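Local coordinates for protein endonuclease IV (Thermus thermophilus, PDB 3AAM) that cleaves DNA at apurinic or apyrimidinic sites in base excision repair, as a metal-dependent TIM-barrel endonuclease that also has 3'-5' exonuclease activity, at residues H219-Q224 against E248-P253; Y4-S9 against R261-W266. All coordinates share one frame; numbering follows the deposited sequence.

Interaction 1. Residues H219-Q224 against E248-P253; sequences HAHLLQ and ETPRGP. With MN (manganese (II) ion), chain B.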
ATOM      1  N   HIS A 219       1.843  -1.510 -13.182  1.00 11.23           N
ATOM      2  CA  HIS A 219       2.963  -2.056 -12.415  1.00  9.45           C
ATOM      3  C   HIS A 219       3.769  -3.086 -13.197  1.00  9.76           C
ATOM      4  O   HIS A 219       3.237  -3.786 -14.056  1.00 10.89           O
ATOM      5  CB  HIS A 219       2.478  -2.736 -11.132  1.00  8.73           C
ATOM      6  CG  HIS A 219       1.582  -1.892 -10.280  1.00  9.40           C
ATOM      7  ND1 HIS A 219       0.977  -2.381  -9.142  1.00  9.51           N
ATOM      8  CD2 HIS A 219       1.167  -0.609 -10.404  1.00  9.64           C
ATOM      9  CE1 HIS A 219       0.225  -1.438  -8.603  1.00  9.64           C
ATOM     10  NE2 HIS A 219       0.322  -0.353  -9.351  1.00  8.12           N
ATOM     11  N   ALA A 220       5.056  -3.166 -12.876  1.00  8.03           N
ATOM     12  CA  ALA A 220       5.960  -4.125 -13.491  1.00  7.53           C
ATOM     13  C   ALA A 220       6.838  -4.717 -12.393  1.00  7.20           C
ATOM     14  O   ALA A 220       7.110  -4.058 -11.386  1.00  7.00           O
ATOM     15  CB  ALA A 220       6.832  -3.441 -14.539  1.00  6.98           C
ATOM     16  N   HIS A 221       7.262  -5.963 -12.589  1.00  7.43           N
ATOM     17  CA  HIS A 221       8.126  -6.651 -11.631  1.00  6.73           C
ATOM     18  C   HIS A 221       9.443  -5.890 -11.496  1.00  6.41           C
ATOM     19  O   HIS A 221       9.775  -5.047 -12.333  1.00  7.00           O
ATOM     20  CB  HIS A 221       8.438  -8.073 -12.110  1.00  7.33           C
ATOM     21  CG  HIS A 221       7.235  -8.952 -12.249  1.00  7.75           C
ATOM     22  ND1 HIS A 221       6.388  -9.230 -11.198  1.00  6.05           N
ATOM     23  CD2 HIS A 221       6.750  -9.635 -13.313  1.00  8.71           C
ATOM     24  CE1 HIS A 221       5.433 -10.047 -11.608  1.00  6.23           C
ATOM     25  NE2 HIS A 221       5.629 -10.307 -12.889  1.00  8.50           N
ATOM     26  N   LEU A 222      10.196  -6.195 -10.445  1.00  6.36           N
ATOM     27  CA  LEU A 222      11.480  -5.541 -10.238  1.00  6.63           C
ATOM     28  C   LEU A 222      12.386  -5.798 -11.440  1.00  8.51           C
ATOM     29  O   LEU A 222      12.442  -6.912 -11.962  1.00  9.06           O
ATOM     30  CB  LEU A 222      12.132  -6.059  -8.955  1.00  6.09           C
ATOM     31  CG  LEU A 222      11.280  -5.859  -7.698  1.00  6.46           C
ATOM     32  CD1 LEU A 222      11.994  -6.464  -6.502  1.00  8.12           C
ATOM     33  CD2 LEU A 222      11.012  -4.377  -7.474  1.00  9.11           C
ATOM     34  N   LEU A 223      13.074  -4.747 -11.877  1.00  9.75           N
ATOM     35  CA  LEU A 223      13.983  -4.786 -13.025  1.00 10.22           C
ATOM     36  C   LEU A 223      13.297  -5.017 -14.370  1.00 11.75           C
ATOM     37  O   LEU A 223      13.970  -5.102 -15.396  1.00 14.69           O
ATOM     38  CB  LEU A 223      15.073  -5.849 -12.825  1.00 11.05           C
ATOM     39  CG  LEU A 223      16.046  -5.635 -11.660  1.00 11.81           C
ATOM     40  CD1 LEU A 223      17.179  -6.658 -11.746  1.00 12.65           C
ATOM     41  CD2 LEU A 223      16.613  -4.226 -11.707  1.00 14.67           C
ATOM     42  N   GLN A 224      11.969  -5.101 -14.381  1.00  9.15           N
ATOM     43  CA  GLN A 224      11.248  -5.335 -15.629  1.00  8.86           C
ATOM     44  C   GLN A 224      10.497  -4.119 -16.167  1.00  9.00           C
ATOM     45  O   GLN A 224       9.792  -4.212 -17.175  1.00 11.38           O
ATOM     46  CB  GLN A 224      10.277  -6.506 -15.463  1.00  9.57           C
ATOM     47  CG  GLN A 224      10.969  -7.847 -15.272  1.00 10.53           C
ATOM     48  CD  GLN A 224       9.995  -9.004 -15.244  1.00 11.26           C
ATOM     49  OE1 GLN A 224       8.880  -8.899 -15.756  1.00 11.40           O
ATOM     50  NE2 GLN A 224      10.418 -10.124 -14.665  1.00 11.10           N
ATOM     51  N   GLU A 248       3.549  -5.057  -5.797  1.00  7.30           N
ATOM     52  CA  GLU A 248       2.194  -5.431  -6.200  1.00  6.95           C
ATOM     53  C   GLU A 248       2.176  -5.803  -7.679  1.00  6.96           C
ATOM     54  O   GLU A 248       1.805  -4.996  -8.526  1.00  6.99           O
ATOM     55  CB  GLU A 248       1.237  -4.261  -5.958  1.00  8.80           C
ATOM     56  CG  GLU A 248       1.274  -3.684  -4.548  1.00  8.09           C
ATOM     57  CD  GLU A 248       0.351  -2.490  -4.397  1.00  8.95           C
ATOM     58  OE1 GLU A 248       0.420  -1.577  -5.249  1.00  9.23           O
ATOM     59  OE2 GLU A 248      -0.436  -2.460  -3.432  1.00  9.45           O
ATOM     60  N   THR A 249       2.587  -7.028  -7.985  1.00  5.96           N
ATOM     61  CA  THR A 249       2.632  -7.494  -9.364  1.00  5.60           C
ATOM     62  C   THR A 249       2.125  -8.932  -9.439  1.00  6.46           C
ATOM     63  O   THR A 249       1.887  -9.559  -8.415  1.00  6.55           O
ATOM     64  CB  THR A 249       4.066  -7.421  -9.902  1.00  6.57           C
ATOM     65  OG1 THR A 249       4.923  -8.205  -9.063  1.00  9.50           O
ATOM     66  CG2 THR A 249       4.551  -5.982  -9.920  1.00  7.94           C
ATOM     67  N   PRO A 250       1.942  -9.466 -10.657  1.00  6.79           N
ATOM     68  CA  PRO A 250       1.455 -10.841 -10.813  1.00  7.57           C
ATOM     69  C   PRO A 250       2.218 -11.857  -9.962  1.00  8.31           C
ATOM     70  O   PRO A 250       3.447 -11.806  -9.863  1.00  7.22           O
ATOM     71  CB  PRO A 250       1.604 -11.080 -12.309  1.00  7.51           C
ATOM     72  CG  PRO A 250       1.287  -9.723 -12.870  1.00  7.86           C
ATOM     73  CD  PRO A 250       2.099  -8.815 -11.970  1.00  6.44           C
ATOM     74  N   ARG A 251       1.472 -12.787  -9.372  1.00  7.22           N
ATOM     75  CA  ARG A 251       2.039 -13.801  -8.491  1.00  8.36           C
ATOM     76  C   ARG A 251       2.187 -15.170  -9.142  1.00  7.54           C
ATOM     77  O   ARG A 251       1.437 -15.524 -10.047  1.00  9.26           O
ATOM     78  CB  ARG A 251       1.155 -13.936  -7.254  1.00  8.09           C
ATOM     79  CG  ARG A 251       0.999 -12.649  -6.444  1.00  8.87           C
ATOM     80  CD  ARG A 251       2.292 -12.318  -5.716  1.00  8.96           C
ATOM     81  NE  ARG A 251       2.858 -13.531  -5.137  1.00  8.14           N
ATOM     82  CZ  ARG A 251       2.244 -14.286  -4.233  1.00  6.93           C
ATOM     83  NH1 ARG A 251       1.044 -13.950  -3.776  1.00  8.66           N
ATOM     84  NH2 ARG A 251       2.806 -15.418  -3.828  1.00  8.63           N
ATOM     85  N   GLY A 252       3.152 -15.943  -8.656  1.00  7.50           N
ATOM     86  CA  GLY A 252       3.378 -17.274  -9.188  1.00  7.37           C
ATOM     87  C   GLY A 252       4.770 -17.750  -8.834  1.00  8.44           C
ATOM     88  O   GLY A 252       5.624 -16.937  -8.481  1.00  6.93           O
ATOM     89  N   PRO A 253       5.043 -19.060  -8.909  1.00  8.09           N
ATOM     90  CA  PRO A 253       6.392 -19.515  -8.566  1.00  8.49           C
ATOM     91  C   PRO A 253       7.511 -18.819  -9.350  1.00  8.70           C
ATOM     92  O   PRO A 253       8.504 -18.390  -8.761  1.00 10.26           O
ATOM     93  CB  PRO A 253       6.319 -21.020  -8.829  1.00  8.28           C
ATOM     94  CG  PRO A 253       4.902 -21.339  -8.447  1.00  9.05           C
ATOM     95  CD  PRO A 253       4.133 -20.204  -9.100  1.00  8.06           C
TER
HETATM   96 MN    MN B 271      -1.265   1.296  -9.311  1.00 13.30          MN
HETATM   97  O   HOH W   1      -2.748  -0.376 -10.455  1.00 18.81           O
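His219 bridges a metal and a backbone carbonyl. Its NE2 binds the manganese ion at 2.3 Å, a site completed on the protein side by His172 and Asp217, and a water oxygen lies 2.5 Å from the manganese. On the other nitrogen, ND1 donates to Glu248 O at 2.8 Å; the bond is nearly straight (159°), and the oxygen lies both in the ring plane and at the ring's edge. With CG beside the backbone N (chi1 -52°), the ring turns toward the loop that follows strand 244-247. This is the tight end of the contact. The Glu248 carboxylate plane is nearly parallel to the imidazole but stepped off it; OE1 comes only to CE1, at 3.4 Å, and OE2 is held by Gln32.

Between the two histidines the methyl of Thr249 fills in, CG2 sitting 3.5 Å from Ala220 O. Its hydroxyl takes the crowded place between backbone N and carbonyl carbon (chi1 58°) and so faces His221, whose ND1 shares a hydrogen bond with OG1 at 2.8 Å. Farther along, the packing loosens toward solvent: the exposed Pro250 meets the His221 ring obliquely, CD being 3.6 Å from CE1, while Pro250 O lies in the plane of that ring at its edge. Beyond this the two segments diverge, and Gly252 sits at the N-cap position of helix 253-267.

Since ND1 of His219 carries the proton, NE2 is left to offer its lone pair to the metal; the carbonyl of Glu248 thus acts as a second-shell group that fixes the ring's rotation and probably makes it a stronger ligand.

Interaction 2. Residues Y4-S9 against R261-W266; sequences YGFHLS and RVFRAW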
ATOM      1  N   TYR A   4      10.525  -6.575   3.248  1.00  6.63           N
ATOM      2  CA  TYR A   4       9.960  -6.692   1.912  1.00  7.74           C
ATOM      3  C   TYR A   4       8.940  -7.817   1.803  1.00  7.46           C
ATOM      4  O   TYR A   4       9.014  -8.822   2.511  1.00  6.80           O
ATOM      5  CB  TYR A   4      11.092  -6.927   0.905  1.00  8.41           C
ATOM      6  CG  TYR A   4      11.835  -8.219   1.152  1.00  7.83           C
ATOM      7  CD1 TYR A   4      11.450  -9.401   0.518  1.00  7.92           C
ATOM      8  CD2 TYR A   4      12.876  -8.277   2.078  1.00  9.05           C
ATOM      9  CE1 TYR A   4      12.078 -10.610   0.806  1.00  8.69           C
ATOM     10  CE2 TYR A   4      13.513  -9.482   2.373  1.00  8.93           C
ATOM     11  CZ  TYR A   4      13.107 -10.644   1.733  1.00  9.56           C
ATOM     12  OH  TYR A   4      13.722 -11.840   2.037  1.00  8.14           O
ATOM     13  N   GLY A   5       7.992  -7.648   0.891  1.00  7.42           N
ATOM     14  CA  GLY A   5       6.979  -8.668   0.711  1.00  7.57           C
ATOM     15  C   GLY A   5       6.120  -8.446  -0.512  1.00  7.60           C
ATOM     16  O   GLY A   5       6.339  -7.514  -1.293  1.00  7.69           O
ATOM     17  N   PHE A   6       5.130  -9.319  -0.665  1.00  7.18           N
ATOM     18  CA  PHE A   6       4.198  -9.275  -1.787  1.00  6.23           C
ATOM     19  C   PHE A   6       2.783  -9.156  -1.256  1.00  5.67           C
ATOM     20  O   PHE A   6       2.543  -9.167  -0.047  1.00  6.51           O
ATOM     21  CB  PHE A   6       4.221 -10.581  -2.589  1.00  6.53           C
ATOM     22  CG  PHE A   6       5.564 -10.973  -3.119  1.00  7.04           C
ATOM     23  CD1 PHE A   6       6.376 -10.051  -3.767  1.00  8.53           C
ATOM     24  CD2 PHE A   6       5.986 -12.299  -3.032  1.00  8.72           C
ATOM     25  CE1 PHE A   6       7.588 -10.443  -4.328  1.00  9.07           C
ATOM     26  CE2 PHE A   6       7.193 -12.702  -3.589  1.00  7.59           C
ATOM     27  CZ  PHE A   6       7.996 -11.778  -4.238  1.00  6.73           C
ATOM     28  N   HIS A   7       1.845  -9.059  -2.190  1.00  7.25           N
ATOM     29  CA  HIS A   7       0.441  -9.042  -1.844  1.00  8.16           C
ATOM     30  C   HIS A   7       0.051 -10.510  -1.957  1.00  8.15           C
ATOM     31  O   HIS A   7       0.204 -11.124  -3.021  1.00  9.52           O
ATOM     32  CB  HIS A   7      -0.370  -8.205  -2.830  1.00  7.71           C
ATOM     33  CG  HIS A   7      -1.791  -8.024  -2.408  1.00  8.79           C
ATOM     34  ND1 HIS A   7      -2.700  -9.060  -2.398  1.00 11.55           N
ATOM     35  CD2 HIS A   7      -2.444  -6.944  -1.918  1.00  7.78           C
ATOM     36  CE1 HIS A   7      -3.851  -8.625  -1.921  1.00  8.67           C
ATOM     37  NE2 HIS A   7      -3.724  -7.345  -1.622  1.00 10.96           N
ATOM     38  N   LEU A   8      -0.427 -11.071  -0.850  1.00  7.75           N
ATOM     39  CA  LEU A   8      -0.805 -12.479  -0.784  1.00  7.18           C
ATOM     40  C   LEU A   8      -2.315 -12.682  -0.786  1.00  8.43           C
ATOM     41  O   LEU A   8      -3.069 -11.819  -0.334  1.00  9.17           O
ATOM     42  CB  LEU A   8      -0.209 -13.104   0.481  1.00  6.61           C
ATOM     43  CG  LEU A   8       1.291 -12.876   0.703  1.00  7.71           C
ATOM     44  CD1 LEU A   8       1.695 -13.428   2.066  1.00  8.80           C
ATOM     45  CD2 LEU A   8       2.086 -13.538  -0.412  1.00  9.88           C
ATOM     46  N   SER A   9      -2.739 -13.844  -1.274  1.00  8.22           N
ATOM     47  CA  SER A   9      -4.154 -14.186  -1.349  1.00  9.63           C
ATOM     48  C   SER A   9      -4.732 -14.645  -0.019  1.00 11.10           C
ATOM     49  O   SER A   9      -4.027 -15.209   0.817  1.00 12.29           O
ATOM     50  CB  SER A   9      -4.364 -15.289  -2.389  1.00  9.71           C
ATOM     51  OG  SER A   9      -5.706 -15.739  -2.376  1.00 11.37           O
ATOM     52  N   ARG A 261      14.625 -12.921  -5.658  1.00  7.93           N
ATOM     53  CA  ARG A 261      16.052 -12.913  -5.942  1.00  7.69           C
ATOM     54  C   ARG A 261      16.557 -11.476  -6.077  1.00  6.64           C
ATOM     55  O   ARG A 261      17.658 -11.160  -5.634  1.00  7.50           O
ATOM     56  CB  ARG A 261      16.341 -13.738  -7.203  1.00  6.52           C
ATOM     57  CG  ARG A 261      16.398 -15.247  -6.916  1.00  9.04           C
ATOM     58  CD  ARG A 261      16.161 -16.078  -8.166  1.00  9.62           C
ATOM     59  NE  ARG A 261      17.095 -15.736  -9.235  1.00  9.93           N
ATOM     60  CZ  ARG A 261      18.322 -16.232  -9.359  1.00 11.70           C
ATOM     61  NH1 ARG A 261      18.788 -17.107  -8.479  1.00 10.93           N
ATOM     62  NH2 ARG A 261      19.088 -15.845 -10.369  1.00 11.59           N
ATOM     63  N   VAL A 262      15.747 -10.597  -6.659  1.00  6.55           N
ATOM     64  CA  VAL A 262      16.160  -9.203  -6.794  1.00  5.83           C
ATOM     65  C   VAL A 262      16.129  -8.494  -5.427  1.00  8.37           C
ATOM     66  O   VAL A 262      17.074  -7.799  -5.066  1.00  6.15           O
ATOM     67  CB  VAL A 262      15.272  -8.461  -7.815  1.00  6.39           C
ATOM     68  CG1 VAL A 262      15.694  -6.996  -7.904  1.00  7.03           C
ATOM     69  CG2 VAL A 262      15.409  -9.126  -9.185  1.00  4.80           C
ATOM     70  N   PHE A 263      15.054  -8.681  -4.663  1.00  7.50           N
ATOM     71  CA  PHE A 263      14.943  -8.064  -3.340  1.00  7.83           C
ATOM     72  C   PHE A 263      16.128  -8.464  -2.476  1.00  7.61           C
ATOM     73  O   PHE A 263      16.756  -7.633  -1.836  1.00  7.83           O
ATOM     74  CB  PHE A 263      13.672  -8.527  -2.609  1.00  8.62           C
ATOM     75  CG  PHE A 263      12.495  -7.605  -2.759  1.00  8.01           C
ATOM     76  CD1 PHE A 263      12.605  -6.250  -2.463  1.00  7.82           C
ATOM     77  CD2 PHE A 263      11.254  -8.110  -3.138  1.00  8.03           C
ATOM     78  CE1 PHE A 263      11.485  -5.412  -2.542  1.00  8.24           C
ATOM     79  CE2 PHE A 263      10.128  -7.284  -3.221  1.00  7.28           C
ATOM     80  CZ  PHE A 263      10.244  -5.937  -2.921  1.00  6.91           C
ATOM     81  N   ARG A 264      16.425  -9.757  -2.466  1.00  8.53           N
ATOM     82  CA  ARG A 264      17.509 -10.272  -1.652  1.00  7.55           C
ATOM     83  C   ARG A 264      18.890  -9.840  -2.113  1.00  7.72           C
ATOM     84  O   ARG A 264      19.778  -9.627  -1.289  1.00  8.50           O
ATOM     85  CB  ARG A 264      17.381 -11.794  -1.555  1.00  7.04           C
ATOM     86  CG  ARG A 264      16.232 -12.165  -0.632  1.00  8.13           C
ATOM     87  CD  ARG A 264      15.652 -13.544  -0.865  1.00  7.44           C
ATOM     88  NE  ARG A 264      14.525 -13.743   0.043  1.00  8.46           N
ATOM     89  CZ  ARG A 264      13.708 -14.789   0.025  1.00  8.83           C
ATOM     90  NH1 ARG A 264      13.878 -15.759  -0.866  1.00  9.83           N
ATOM     91  NH2 ARG A 264      12.723 -14.864   0.911  1.00  8.90           N
ATOM     92  N   ALA A 265      19.073  -9.691  -3.420  1.00  7.87           N
ATOM     93  CA  ALA A 265      20.361  -9.248  -3.937  1.00  8.67           C
ATOM     94  C   ALA A 265      20.567  -7.813  -3.472  1.00  9.83           C
ATOM     95  O   ALA A 265      21.654  -7.431  -3.035  1.00 11.35           O
ATOM     96  CB  ALA A 265      20.372  -9.319  -5.454  1.00  6.97           C
ATOM     97  N   TRP A 266      19.506  -7.019  -3.558  1.00  9.33           N
ATOM     98  CA  TRP A 266      19.582  -5.632  -3.132  1.00  9.64           C
ATOM     99  C   TRP A 266      19.838  -5.528  -1.640  1.00 10.24           C
ATOM    100  O   TRP A 266      20.661  -4.734  -1.204  1.00  8.87           O
ATOM    101  CB  TRP A 266      18.287  -4.889  -3.475  1.00  8.46           C
ATOM    102  CG  TRP A 266      18.097  -4.656  -4.933  1.00  8.30           C
ATOM    103  CD1 TRP A 266      19.013  -4.857  -5.926  1.00  8.44           C
ATOM    104  CD2 TRP A 266      16.917  -4.156  -5.572  1.00  8.75           C
ATOM    105  NE1 TRP A 266      18.476  -4.517  -7.143  1.00  9.99           N
ATOM    106  CE2 TRP A 266      17.191  -4.081  -6.953  1.00 10.32           C
ATOM    107  CE3 TRP A 266      15.654  -3.762  -5.109  1.00 10.38           C
ATOM    108  CZ2 TRP A 266      16.247  -3.630  -7.881  1.00  9.74           C
ATOM    109  CZ3 TRP A 266      14.714  -3.315  -6.036  1.00  9.69           C
ATOM    110  CH2 TRP A 266      15.017  -3.254  -7.404  1.00  9.68           C
TER
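In this TIM barrel the first strand and the last helix pack against each other, strand 3-6 lying inside and helix 253-267 covering it from without. The axes of strand 4-6 and helix 261-266 run almost antiparallel, 9.8 Å apart at their closest.

Tyr4 and Phe263 carry most of the contact, each pointing from its own backbone toward the other. Their rings are tilted by 29° and slid well apart, with centroids 5.2 Å from each other, so they hardly overlap. What covers the Phe263 ring instead is the Tyr4 methylene: CB sits over the middle of one face, 3.8 Å from the centroid, in a CH-pi contact. Phe263 CB in turn lies over a face of the Tyr4 ring. The two side chains therefore slide past each other in opposite directions, each ring backed by the other's methylene. Tyr4 adopts the crowded rotamer, CG between the backbone N and the carbonyl carbon (chi1 63°), and its phenol runs across the helix, so that OH reaches the Arg264 side chain.

Phe6, two residues on, adds a smaller apolar touch: its CE1 reaches the edge of the Phe263 ring at CE2, 4.2 Å away. Phe235 also meets Phe263, and Leu260 packs on both Tyr4 and Phe6, so the aromatic layer is buried between barrel and helix.

Beside these rings, the phenol hydroxyl is gripped by Arg264. The extended Arg264 crosses the phenol, its guanidinium nearly perpendicular to the ring; NH2 bonds Leu26 O and only weakly the phenol, while NE donates almost straight (170°) to Tyr4 OH at 2.9 Å.

Overall arrangement
The centres of interactions 1 and 2 lie about 9 Å apart on the same side of the chain's centre. Along the sequence, residues 4-9 come first, then 219-224, 248-253 and 261-266, so interaction 2 joins the two ends of the chain and interaction 1 falls within that span. Strands 3-6 and 244-247 are parallel neighbours in the barrel sheet, and helix 253-267 starts where the 248-253 loop ends. The two contacts also touch: Leu222 packs on Val262 and Phe263, and Arg251 meets His7 and Leu8. The barrel's closing strands and last helix are thus continuous with the loops that bear on the metal site.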